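PUM-HD domain-containing protein (Caenorhabditis elegans, PDB 7CGF) binds RNA containing a PBE element through its Pumilio homology domain and probably recognises the 3' untranslated regions of messenger RNAs. Local coordinates at residues I50-E53 with L54-S57; S65-D68 with E69-N73; F91-G94 with E95-H98. The protein carries 2 engineered substitutions. All coordinates share one frame; numbering follows the deposited sequence.

Interaction 1: residues I50-E53 with L54-S57. With nucleotides of chain B.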
ATOM      1  N   ILE A  50      24.591 -15.720 -12.814  1.00 19.76           N
ATOM      2  CA  ILE A  50      25.127 -15.153 -11.576  1.00 18.29           C
ATOM      3  C   ILE A  50      24.157 -15.385 -10.427  1.00 20.67           C
ATOM      4  O   ILE A  50      24.551 -15.779  -9.320  1.00 19.83           O
ATOM      5  CB  ILE A  50      25.423 -13.657 -11.748  1.00 17.36           C
ATOM      6  CG1 ILE A  50      26.567 -13.450 -12.752  1.00 20.32           C
ATOM      7  CG2 ILE A  50      25.760 -13.036 -10.389  1.00 17.21           C
ATOM      8  CD1 ILE A  50      26.706 -12.001 -13.183  1.00 21.36           C
ATOM      9  N   GLN A  51      22.875 -15.114 -10.664  1.00 17.48           N
ATOM     10  CA  GLN A  51      21.897 -15.277  -9.593  1.00 17.14           C
ATOM     11  C   GLN A  51      21.851 -16.716  -9.101  1.00 23.07           C
ATOM     12  O   GLN A  51      21.773 -16.963  -7.891  1.00 22.18           O
ATOM     13  CB  GLN A  51      20.517 -14.858 -10.069  1.00 19.65           C
ATOM     14  CG  GLN A  51      20.374 -13.373 -10.308  1.00 18.48           C
ATOM     15  CD  GLN A  51      19.068 -13.069 -10.977  1.00 18.45           C
ATOM     16  OE1 GLN A  51      18.012 -13.356 -10.424  1.00 20.66           O
ATOM     17  NE2 GLN A  51      19.120 -12.527 -12.200  1.00 15.22           N
ATOM     18  N   GLN A  52      21.870 -17.674 -10.021  1.00 21.60           N
ATOM     19  CA  GLN A  52      21.731 -19.061  -9.596  1.00 26.15           C
ATOM     20  C   GLN A  52      22.952 -19.512  -8.814  1.00 28.55           C
ATOM     21  O   GLN A  52      22.814 -20.214  -7.803  1.00 30.09           O
ATOM     22  CB  GLN A  52      21.484 -19.973 -10.793  1.00 24.62           C
ATOM     23  CG  GLN A  52      21.043 -21.397 -10.386  1.00 43.21           C
ATOM     24  CD  GLN A  52      20.059 -21.431  -9.195  1.00 46.99           C
ATOM     25  OE1 GLN A  52      20.353 -22.010  -8.138  1.00 43.88           O
ATOM     26  NE2 GLN A  52      18.880 -20.826  -9.376  1.00 44.45           N
ATOM     27  N   GLU A  53      24.154 -19.107  -9.253  1.00 27.14           N
ATOM     28  CA  GLU A  53      25.363 -19.439  -8.502  1.00 27.75           C
ATOM     29  C   GLU A  53      25.353 -18.794  -7.126  1.00 26.15           C
ATOM     30  O   GLU A  53      25.739 -19.424  -6.136  1.00 26.86           O
ATOM     31  CB  GLU A  53      26.611 -19.005  -9.272  1.00 25.81           C
ATOM     32  CG  GLU A  53      26.862 -19.812 -10.513  1.00 32.80           C
ATOM     33  CD  GLU A  53      27.070 -21.277 -10.194  1.00 39.07           C
ATOM     34  OE1 GLU A  53      27.913 -21.574  -9.318  1.00 41.19           O
ATOM     35  OE2 GLU A  53      26.374 -22.120 -10.801  1.00 36.87           O
ATOM     36  N   LEU A  54      24.925 -17.534  -7.038  1.00 22.43           N
ATOM     37  CA  LEU A  54      24.886 -16.865  -5.742  1.00 21.83           C
ATOM     38  C   LEU A  54      23.888 -17.525  -4.807  1.00 28.45           C
ATOM     39  O   LEU A  54      24.060 -17.480  -3.581  1.00 28.00           O
ATOM     40  CB  LEU A  54      24.531 -15.390  -5.912  1.00 22.13           C
ATOM     41  CG  LEU A  54      25.659 -14.538  -6.486  1.00 22.20           C
ATOM     42  CD1 LEU A  54      25.141 -13.132  -6.721  1.00 21.28           C
ATOM     43  CD2 LEU A  54      26.817 -14.520  -5.506  1.00 22.24           C
ATOM     44  N   ALA A  55      22.834 -18.124  -5.360  1.00 23.63           N
ATOM     45  CA  ALA A  55      21.822 -18.754  -4.520  1.00 27.35           C
ATOM     46  C   ALA A  55      22.226 -20.156  -4.102  1.00 31.97           C
ATOM     47  O   ALA A  55      21.874 -20.595  -3.002  1.00 35.79           O
ATOM     48  CB  ALA A  55      20.483 -18.810  -5.255  1.00 28.10           C
ATOM     49  N   SER A  56      22.962 -20.863  -4.955  1.00 29.66           N
ATOM     50  CA  SER A  56      23.245 -22.278  -4.758  1.00 32.52           C
ATOM     51  C   SER A  56      24.650 -22.561  -4.243  1.00 38.17           C
ATOM     52  O   SER A  56      24.893 -23.666  -3.734  1.00 37.97           O
ATOM     53  CB  SER A  56      23.034 -23.045  -6.072  1.00 34.79           C
ATOM     54  OG  SER A  56      24.128 -22.871  -6.960  1.00 36.44           O
ATOM     55  N   SER A  57      25.573 -21.609  -4.360  1.00 32.33           N
ATOM     56  CA  SER A  57      26.952 -21.864  -3.964  1.00 33.86           C
ATOM     57  C   SER A  57      27.090 -21.985  -2.450  1.00 33.55           C
ATOM     58  O   SER A  57      26.513 -21.206  -1.686  1.00 31.30           O
ATOM     59  CB  SER A  57      27.872 -20.754  -4.469  1.00 27.76           C
ATOM     60  OG  SER A  57      29.181 -20.907  -3.940  1.00 29.65           O
TER
ATOM     61  P     A B   8       8.753  -8.119 -16.380  1.00 29.40           P
ATOM     62  OP1   A B   8       8.080  -7.930 -17.695  1.00 35.66           O
ATOM     63  OP2   A B   8       8.238  -9.002 -15.290  1.00 25.94           O
ATOM     64  O5'   A B   8      10.207  -8.671 -16.682  1.00 21.95           O
ATOM     65  C5'   A B   8      11.008  -8.111 -17.708  1.00 25.65           C
ATOM     66  C4'   A B   8      12.032  -9.111 -18.170  1.00 24.42           C
ATOM     67  O4'   A B   8      12.918  -9.442 -17.058  1.00 23.22           O
ATOM     68  C3'   A B   8      11.453 -10.440 -18.660  1.00 26.88           C
ATOM     69  O3'   A B   8      12.274 -10.925 -19.720  1.00 27.45           O
ATOM     70  C2'   A B   8      11.633 -11.343 -17.447  1.00 25.40           C
ATOM     71  O2'   A B   8      11.644 -12.729 -17.738  1.00 27.57           O
ATOM     72  C1'   A B   8      12.979 -10.845 -16.924  1.00 19.96           C
ATOM     73  N9    A B   8      13.271 -11.182 -15.525  1.00 19.09           N
ATOM     74  C8    A B   8      12.413 -11.140 -14.466  1.00 18.81           C
ATOM     75  N7    A B   8      12.962 -11.523 -13.331  1.00 17.36           N
ATOM     76  C5    A B   8      14.287 -11.812 -13.679  1.00 16.70           C
ATOM     77  C6    A B   8      15.395 -12.261 -12.949  1.00 20.68           C
ATOM     78  N6    A B   8      15.402 -12.508 -11.634  1.00 19.53           N
ATOM     79  N1    A B   8      16.553 -12.452 -13.623  1.00 19.20           N
ATOM     80  C2    A B   8      16.600 -12.219 -14.938  1.00 19.88           C
ATOM     81  N3    A B   8      15.622 -11.792 -15.720  1.00 20.40           N
ATOM     82  C4    A B   8      14.483 -11.605 -15.032  1.00 17.12           C
TER
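Ser56 holds the backbone oxygen of Gln52 twice, through its amide and through its hydroxyl, in the last turn of helix 44-56. Ser56 N lies 2.9 Å from Gln52 O. Ser56 OG, 3.1 Å from that same Gln52 O, arrives from the opposite face of the carbonyl, 35° above its plane and off any lone pair. This folding back is possible because OG stands between its own backbone N and carbonyl carbon (chi1 78°). One residue on, Glu53 O accepts Ser57 N at 2.8 Å, just where the chain leaves helical geometry, while Ser57 OG bonds instead to Asp59 N. On the buried side, Ile50 O receives Leu54 N at 2.9 Å, and the two side chains lie side by side with Ile50 CG2 3.7 Å from Leu54 CD1. Gln51 O is satisfied by Ala55 N. The Gln51 side chain, leaving CA away from the next turn and extended beyond CG, presents a flat amide to the Watson-Crick edge of A8 of chain B. Gln51 OE1 accepts from N6 of A8 of chain B at 3.0 Å in a nearly straight bond (175°), and Gln51 NE2 donates to N1 of that nucleotide at 2.9 Å. NE2 is also hydrogen-bonded to Ser47 OG, a second-shell partner that would hold the amide in this rotation. Replacement of Gln51 by a leucine would probably leave A8 N1 and N6 without their protein mates and Ser47 OG without its amide partner. Such paired, edge-on reading of one base by a helix side chain is the hallmark of RNA recognition in Pumilio repeats.

Interaction 2: residues S65-D68 with E69-N73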
ATOM      1  N   SER A  65      33.966 -13.248  -4.637  1.00 28.44           N
ATOM      2  CA  SER A  65      34.894 -12.987  -5.741  1.00 29.76           C
ATOM      3  C   SER A  65      34.326 -12.016  -6.766  1.00 34.39           C
ATOM      4  O   SER A  65      35.095 -11.357  -7.479  1.00 27.97           O
ATOM      5  CB  SER A  65      35.287 -14.293  -6.444  1.00 30.42           C
ATOM      6  OG  SER A  65      34.260 -14.794  -7.309  1.00 28.38           O
ATOM      7  N   ILE A  66      32.999 -11.943  -6.905  1.00 27.42           N
ATOM      8  CA  ILE A  66      32.419 -10.961  -7.816  1.00 28.21           C
ATOM      9  C   ILE A  66      32.002  -9.689  -7.102  1.00 26.64           C
ATOM     10  O   ILE A  66      31.569  -8.740  -7.765  1.00 25.08           O
ATOM     11  CB  ILE A  66      31.212 -11.510  -8.605  1.00 28.85           C
ATOM     12  CG1 ILE A  66      30.092 -11.949  -7.653  1.00 23.19           C
ATOM     13  CG2 ILE A  66      31.626 -12.616  -9.578  1.00 28.33           C
ATOM     14  CD1 ILE A  66      28.767 -12.118  -8.361  1.00 21.93           C
ATOM     15  N   PHE A  67      32.156  -9.615  -5.780  1.00 28.18           N
ATOM     16  CA  PHE A  67      31.590  -8.472  -5.067  1.00 26.70           C
ATOM     17  C   PHE A  67      32.337  -7.183  -5.381  1.00 30.79           C
ATOM     18  O   PHE A  67      31.714  -6.128  -5.505  1.00 23.86           O
ATOM     19  CB  PHE A  67      31.558  -8.725  -3.563  1.00 28.04           C
ATOM     20  CG  PHE A  67      30.909  -7.610  -2.789  1.00 24.92           C
ATOM     21  CD1 PHE A  67      29.532  -7.398  -2.867  1.00 23.76           C
ATOM     22  CD2 PHE A  67      31.666  -6.770  -1.986  1.00 24.19           C
ATOM     23  CE1 PHE A  67      28.932  -6.370  -2.166  1.00 25.08           C
ATOM     24  CE2 PHE A  67      31.064  -5.740  -1.279  1.00 27.74           C
ATOM     25  CZ  PHE A  67      29.695  -5.542  -1.371  1.00 24.18           C
ATOM     26  N   ASP A  68      33.667  -7.233  -5.530  1.00 26.85           N
ATOM     27  CA  ASP A  68      34.393  -6.011  -5.862  1.00 27.98           C
ATOM     28  C   ASP A  68      33.916  -5.421  -7.181  1.00 24.29           C
ATOM     29  O   ASP A  68      33.849  -4.196  -7.325  1.00 27.00           O
ATOM     30  CB  ASP A  68      35.902  -6.267  -5.923  1.00 26.64           C
ATOM     31  CG  ASP A  68      36.553  -6.226  -4.558  1.00 35.64           C
ATOM     32  OD1 ASP A  68      35.847  -5.971  -3.562  1.00 38.81           O
ATOM     33  OD2 ASP A  68      37.781  -6.446  -4.481  1.00 44.05           O
ATOM     34  N   GLU A  69      33.604  -6.273  -8.167  1.00 28.53           N
ATOM     35  CA  GLU A  69      33.126  -5.758  -9.445  1.00 28.06           C
ATOM     36  C   GLU A  69      31.678  -5.270  -9.353  1.00 21.48           C
ATOM     37  O   GLU A  69      31.318  -4.308 -10.043  1.00 21.76           O
ATOM     38  CB  GLU A  69      33.270  -6.815 -10.546  1.00 30.30           C
ATOM     39  CG  GLU A  69      34.712  -7.063 -11.038  1.00 30.37           C
ATOM     40  CD  GLU A  69      35.267  -5.962 -11.931  1.00 41.69           C
ATOM     41  OE1 GLU A  69      34.498  -5.085 -12.388  1.00 35.46           O
ATOM     42  OE2 GLU A  69      36.495  -5.978 -12.192  1.00 48.64           O
ATOM     43  N   VAL A  70      30.839  -5.907  -8.524  1.00 21.81           N
ATOM     44  CA  VAL A  70      29.501  -5.356  -8.273  1.00 19.29           C
ATOM     45  C   VAL A  70      29.608  -3.955  -7.682  1.00 24.68           C
ATOM     46  O   VAL A  70      28.923  -3.018  -8.118  1.00 22.32           O
ATOM     47  CB  VAL A  70      28.687  -6.285  -7.352  1.00 22.02           C
ATOM     48  CG1 VAL A  70      27.401  -5.590  -6.890  1.00 22.73           C
ATOM     49  CG2 VAL A  70      28.353  -7.590  -8.061  1.00 23.26           C
ATOM     50  N   VAL A  71      30.455  -3.794  -6.663  1.00 21.92           N
ATOM     51  CA  VAL A  71      30.658  -2.480  -6.058  1.00 19.83           C
ATOM     52  C   VAL A  71      31.190  -1.484  -7.081  1.00 23.62           C
ATOM     53  O   VAL A  71      30.696  -0.354  -7.190  1.00 24.75           O
ATOM     54  CB  VAL A  71      31.606  -2.583  -4.851  1.00 23.44           C
ATOM     55  CG1 VAL A  71      32.045  -1.182  -4.412  1.00 25.31           C
ATOM     56  CG2 VAL A  71      30.915  -3.292  -3.716  1.00 21.33           C
ATOM     57  N   SER A  72      32.234  -1.870  -7.825  1.00 22.65           N
ATOM     58  CA  SER A  72      32.846  -0.923  -8.742  1.00 24.79           C
ATOM     59  C   SER A  72      31.901  -0.526  -9.866  1.00 25.66           C
ATOM     60  O   SER A  72      32.025   0.582 -10.394  1.00 30.49           O
ATOM     61  CB  SER A  72      34.155  -1.496  -9.304  1.00 27.25           C
ATOM     62  OG  SER A  72      33.907  -2.371 -10.382  1.00 37.55           O
ATOM     63  N   ASN A  73      30.917  -1.370 -10.190  1.00 20.85           N
ATOM     64  CA  ASN A  73      29.974  -1.083 -11.261  1.00 21.04           C
ATOM     65  C   ASN A  73      28.564  -0.827 -10.743  1.00 19.22           C
ATOM     66  O   ASN A  73      27.606  -0.916 -11.520  1.00 20.47           O
ATOM     67  CB  ASN A  73      29.954  -2.236 -12.267  1.00 21.87           C
ATOM     68  CG  ASN A  73      31.282  -2.379 -13.015  1.00 24.27           C
ATOM     69  OD1 ASN A  73      31.562  -1.630 -13.962  1.00 26.40           O
ATOM     70  ND2 ASN A  73      32.107  -3.335 -12.586  1.00 25.29           N
TER
HETATM   71  O   HOH W   1      35.073  -8.842  -8.471  1.00 30.15           O
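The Phe67 ring has a methyl group over one face and an imidazole over the other: Val71 CG2 comes from one turn further along the helix, and the ring of His98 stacks on the opposite side. Val71 CG2 stands 3.7 Å from the centroid of the Phe67 ring and 25° off its normal, a CH-pi contact displaced toward the rim. The offset is toward CE2 and CZ, with Phe67 CE2 3.5 Å from Val71 CG2 and CZ equally near. The ring of Phe90 also meets Phe67, at an inclined angle. This is i to i+4 packing on helix 67-72, one of the short helices of the all-helical Pumilio-repeat solenoid, and it turns an aromatic face toward the neighbouring loop. Phe67 reaches this position with CG anti to the backbone N (chi1 -177°), which brings the ring within range of the residue one turn on. The backbone bond between the same two residues is close to linear: Val71 N reaches Phe67 O at 2.9 Å (173°). Before it, Val70 N bonds to Ile66 O at 3.0 Å; after it, Ser72 N bonds to Asp68 O. The carboxylate of Asp68 leaves the helix through OD1 to form a salt bridge with Arg101. At the start of the helix a water links two backbone groups, donating to Ser65 O at 2.7 Å and accepting from Glu69 N. The far end is gathered on one oxygen. Glu69 O accepts from Ser72 OG, from Asn73 N at 3.0 Å, and from Asn73 ND2, which lies 2.8 Å from Glu69 O with that oxygen close to the plane of the Asn73 amide.

Interaction 3: residues F91-G94 with E95-H98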
ATOM      1  N   PHE A  91      22.117  -7.900  -0.887  1.00 19.45           N
ATOM      2  CA  PHE A  91      21.382  -7.385   0.258  1.00 19.18           C
ATOM      3  C   PHE A  91      20.572  -8.469   0.953  1.00 22.45           C
ATOM      4  O   PHE A  91      19.835  -8.173   1.898  1.00 22.07           O
ATOM      5  CB  PHE A  91      20.450  -6.234  -0.166  1.00 19.01           C
ATOM      6  CG  PHE A  91      21.141  -4.910  -0.303  1.00 20.85           C
ATOM      7  CD1 PHE A  91      21.867  -4.382   0.750  1.00 18.56           C
ATOM      8  CD2 PHE A  91      21.040  -4.175  -1.478  1.00 19.46           C
ATOM      9  CE1 PHE A  91      22.494  -3.156   0.636  1.00 20.86           C
ATOM     10  CE2 PHE A  91      21.656  -2.937  -1.599  1.00 21.73           C
ATOM     11  CZ  PHE A  91      22.399  -2.433  -0.534  1.00 20.41           C
ATOM     12  N   GLU A  92      20.693  -9.716   0.515  1.00 20.10           N
ATOM     13  CA  GLU A  92      19.927 -10.797   1.111  1.00 18.52           C
ATOM     14  C   GLU A  92      20.507 -11.184   2.470  1.00 19.93           C
ATOM     15  O   GLU A  92      21.672 -10.916   2.780  1.00 22.73           O
ATOM     16  CB  GLU A  92      19.912 -12.034   0.209  1.00 23.64           C
ATOM     17  CG  GLU A  92      19.282 -11.851  -1.174  1.00 24.60           C
ATOM     18  CD  GLU A  92      17.770 -11.629  -1.141  1.00 33.35           C
ATOM     19  OE1 GLU A  92      17.107 -11.989  -0.136  1.00 36.56           O
ATOM     20  OE2 GLU A  92      17.244 -11.092  -2.146  1.00 36.68           O
ATOM     21  N   TYR A  93      19.676 -11.826   3.292  1.00 22.59           N
ATOM     22  CA  TYR A  93      20.222 -12.504   4.461  1.00 24.46           C
ATOM     23  C   TYR A  93      21.243 -13.533   3.995  1.00 27.67           C
ATOM     24  O   TYR A  93      21.039 -14.230   2.995  1.00 31.73           O
ATOM     25  CB  TYR A  93      19.117 -13.207   5.265  1.00 28.39           C
ATOM     26  CG  TYR A  93      17.987 -12.335   5.774  1.00 27.29           C
ATOM     27  CD1 TYR A  93      18.232 -11.093   6.349  1.00 22.61           C
ATOM     28  CD2 TYR A  93      16.664 -12.768   5.684  1.00 24.31           C
ATOM     29  CE1 TYR A  93      17.185 -10.298   6.819  1.00 22.47           C
ATOM     30  CE2 TYR A  93      15.611 -11.985   6.155  1.00 25.06           C
ATOM     31  CZ  TYR A  93      15.877 -10.756   6.717  1.00 26.19           C
ATOM     32  OH  TYR A  93      14.827  -9.993   7.174  1.00 30.67           O
ATOM     33  N   GLY A  94      22.344 -13.645   4.720  1.00 30.79           N
ATOM     34  CA  GLY A  94      23.438 -14.475   4.294  1.00 28.53           C
ATOM     35  C   GLY A  94      24.549 -13.701   3.630  1.00 28.14           C
ATOM     36  O   GLY A  94      25.669 -14.213   3.520  1.00 29.97           O
ATOM     37  N   GLU A  95      24.262 -12.472   3.194  1.00 23.72           N
ATOM     38  CA  GLU A  95      25.266 -11.563   2.664  1.00 22.16           C
ATOM     39  C   GLU A  95      25.479 -10.344   3.558  1.00 22.31           C
ATOM     40  O   GLU A  95      26.036  -9.338   3.101  1.00 24.92           O
ATOM     41  CB  GLU A  95      24.894 -11.141   1.236  1.00 21.15           C
ATOM     42  CG  GLU A  95      24.975 -12.272   0.215  1.00 21.65           C
ATOM     43  CD  GLU A  95      26.411 -12.715  -0.058  1.00 26.53           C
ATOM     44  OE1 GLU A  95      27.344 -11.953   0.252  1.00 28.30           O
ATOM     45  OE2 GLU A  95      26.605 -13.820  -0.587  1.00 30.64           O
ATOM     46  N   GLU A  96      25.095 -10.436   4.839  1.00 23.69           N
ATOM     47  CA  GLU A  96      25.325  -9.391   5.840  1.00 21.62           C
ATOM     48  C   GLU A  96      26.691  -8.733   5.769  1.00 23.70           C
ATOM     49  O   GLU A  96      26.805  -7.514   5.923  1.00 26.88           O
ATOM     50  CB  GLU A  96      25.173  -9.936   7.269  1.00 31.12           C
ATOM     51  CG  GLU A  96      23.774 -10.068   7.794  1.00 30.15           C
ATOM     52  CD  GLU A  96      23.063 -11.300   7.268  1.00 34.03           C
ATOM     53  OE1 GLU A  96      21.903 -11.549   7.688  1.00 34.40           O
ATOM     54  OE2 GLU A  96      23.666 -12.025   6.445  1.00 36.29           O
ATOM     55  N   ARG A  97      27.741  -9.542   5.579  1.00 25.01           N
ATOM     56  CA  ARG A  97      29.102  -9.023   5.603  1.00 28.56           C
ATOM     57  C   ARG A  97      29.334  -7.965   4.534  1.00 25.09           C
ATOM     58  O   ARG A  97      30.301  -7.204   4.629  1.00 27.36           O
ATOM     59  CB  ARG A  97      30.095 -10.173   5.422  1.00 28.18           C
ATOM     60  CG  ARG A  97      29.973 -10.875   4.078  1.00 28.97           C
ATOM     61  CD  ARG A  97      30.701 -12.222   4.090  1.00 26.70           C
ATOM     62  NE  ARG A  97      30.684 -12.868   2.779  1.00 28.28           N
ATOM     63  CZ  ARG A  97      29.662 -13.566   2.301  1.00 29.94           C
ATOM     64  NH1 ARG A  97      28.558 -13.717   3.025  1.00 28.50           N
ATOM     65  NH2 ARG A  97      29.739 -14.119   1.098  1.00 29.99           N
ATOM     66  N   HIS A  98      28.467  -7.906   3.523  1.00 22.34           N
ATOM     67  CA  HIS A  98      28.611  -6.994   2.400  1.00 20.43           C
ATOM     68  C   HIS A  98      27.660  -5.807   2.448  1.00 19.84           C
ATOM     69  O   HIS A  98      27.806  -4.894   1.628  1.00 21.95           O
ATOM     70  CB  HIS A  98      28.380  -7.752   1.096  1.00 19.60           C
ATOM     71  CG  HIS A  98      29.470  -8.720   0.777  1.00 24.16           C
ATOM     72  ND1 HIS A  98      29.224  -9.996   0.317  1.00 28.01           N
ATOM     73  CD2 HIS A  98      30.814  -8.592   0.842  1.00 26.43           C
ATOM     74  CE1 HIS A  98      30.373 -10.612   0.114  1.00 26.78           C
ATOM     75  NE2 HIS A  98      31.352  -9.785   0.429  1.00 24.25           N
TER
HETATM   76  O   HOH W   2      25.148 -16.035   0.933  1.00 38.25           O
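Glu95 N closes the turn begun at Glu92, donating to Glu92 O at 3.0 Å. Its side chain leads away from the turn to a buried carboxylate with several partners. Glu95 OE1 takes His98 ND1 at 2.7 Å, close to the imidazole plane, and Glu95 OE2 accepts from a water at 3.1 Å that also gives a weak bond to Gly94 O. Glu96 bends back at chi2 (79°), so that its carboxylate returns over the turn: Glu96 OE2 receives Gly94 N at 2.7 Å on its syn side. The other oxygen, Glu96 OE1, lies obliquely to the Tyr93 ring, 3.9 Å from Tyr93 CD1. The bond from Glu95 N to Glu92 O and the positive phi of Gly94 (99°) mark residues Glu92 to Glu95 as a type II beta turn, set in the loop joining helices 83-89 and 99-106 of the Pumilio homology domain. At that phi a CB on Gly94 would press against the carbonyl oxygen of Tyr93. Arg97 follows, extended from CG to NE, and offers the edge of its guanidinium to the turn, with NH1 3.0 Å from Gly94 O in a weak bond. Its NH2 forms a salt bridge with Asp64. The same NH2 lies 3.3 Å from Glu95 OE1, which stands well above the guanidinium plane, so this pairing is one of charges alone. At His98 the backbone N turns back to Glu95 O, and Arg97 CG sits over the centre of the imidazole, on the face opposite Phe67.

Interactions 1 and 2 are partly buried, built on the end of helix 44-56 and on helix 67-72 with its flanking residues, whereas interaction 3 is a surface turn in the loop before helix 99-106. Ile66, just ahead of helix 67-72, packs against helix 44-56, its CD1 3.7 Å from Ile50 CG2, and approaches Leu54. Interaction 3 meets interaction 2 through the aromatic stack, and only approaches interaction 1, nearest atoms about 5 Å apart. The chemistry follows position: interaction 1 spends a side-chain amide on the RNA, interaction 2 pairs the apolar Phe67-Val71 contact with a polar helix end, its nearest atom about 13 Å from the RNA, and carboxylates and their partners dominate interaction 3.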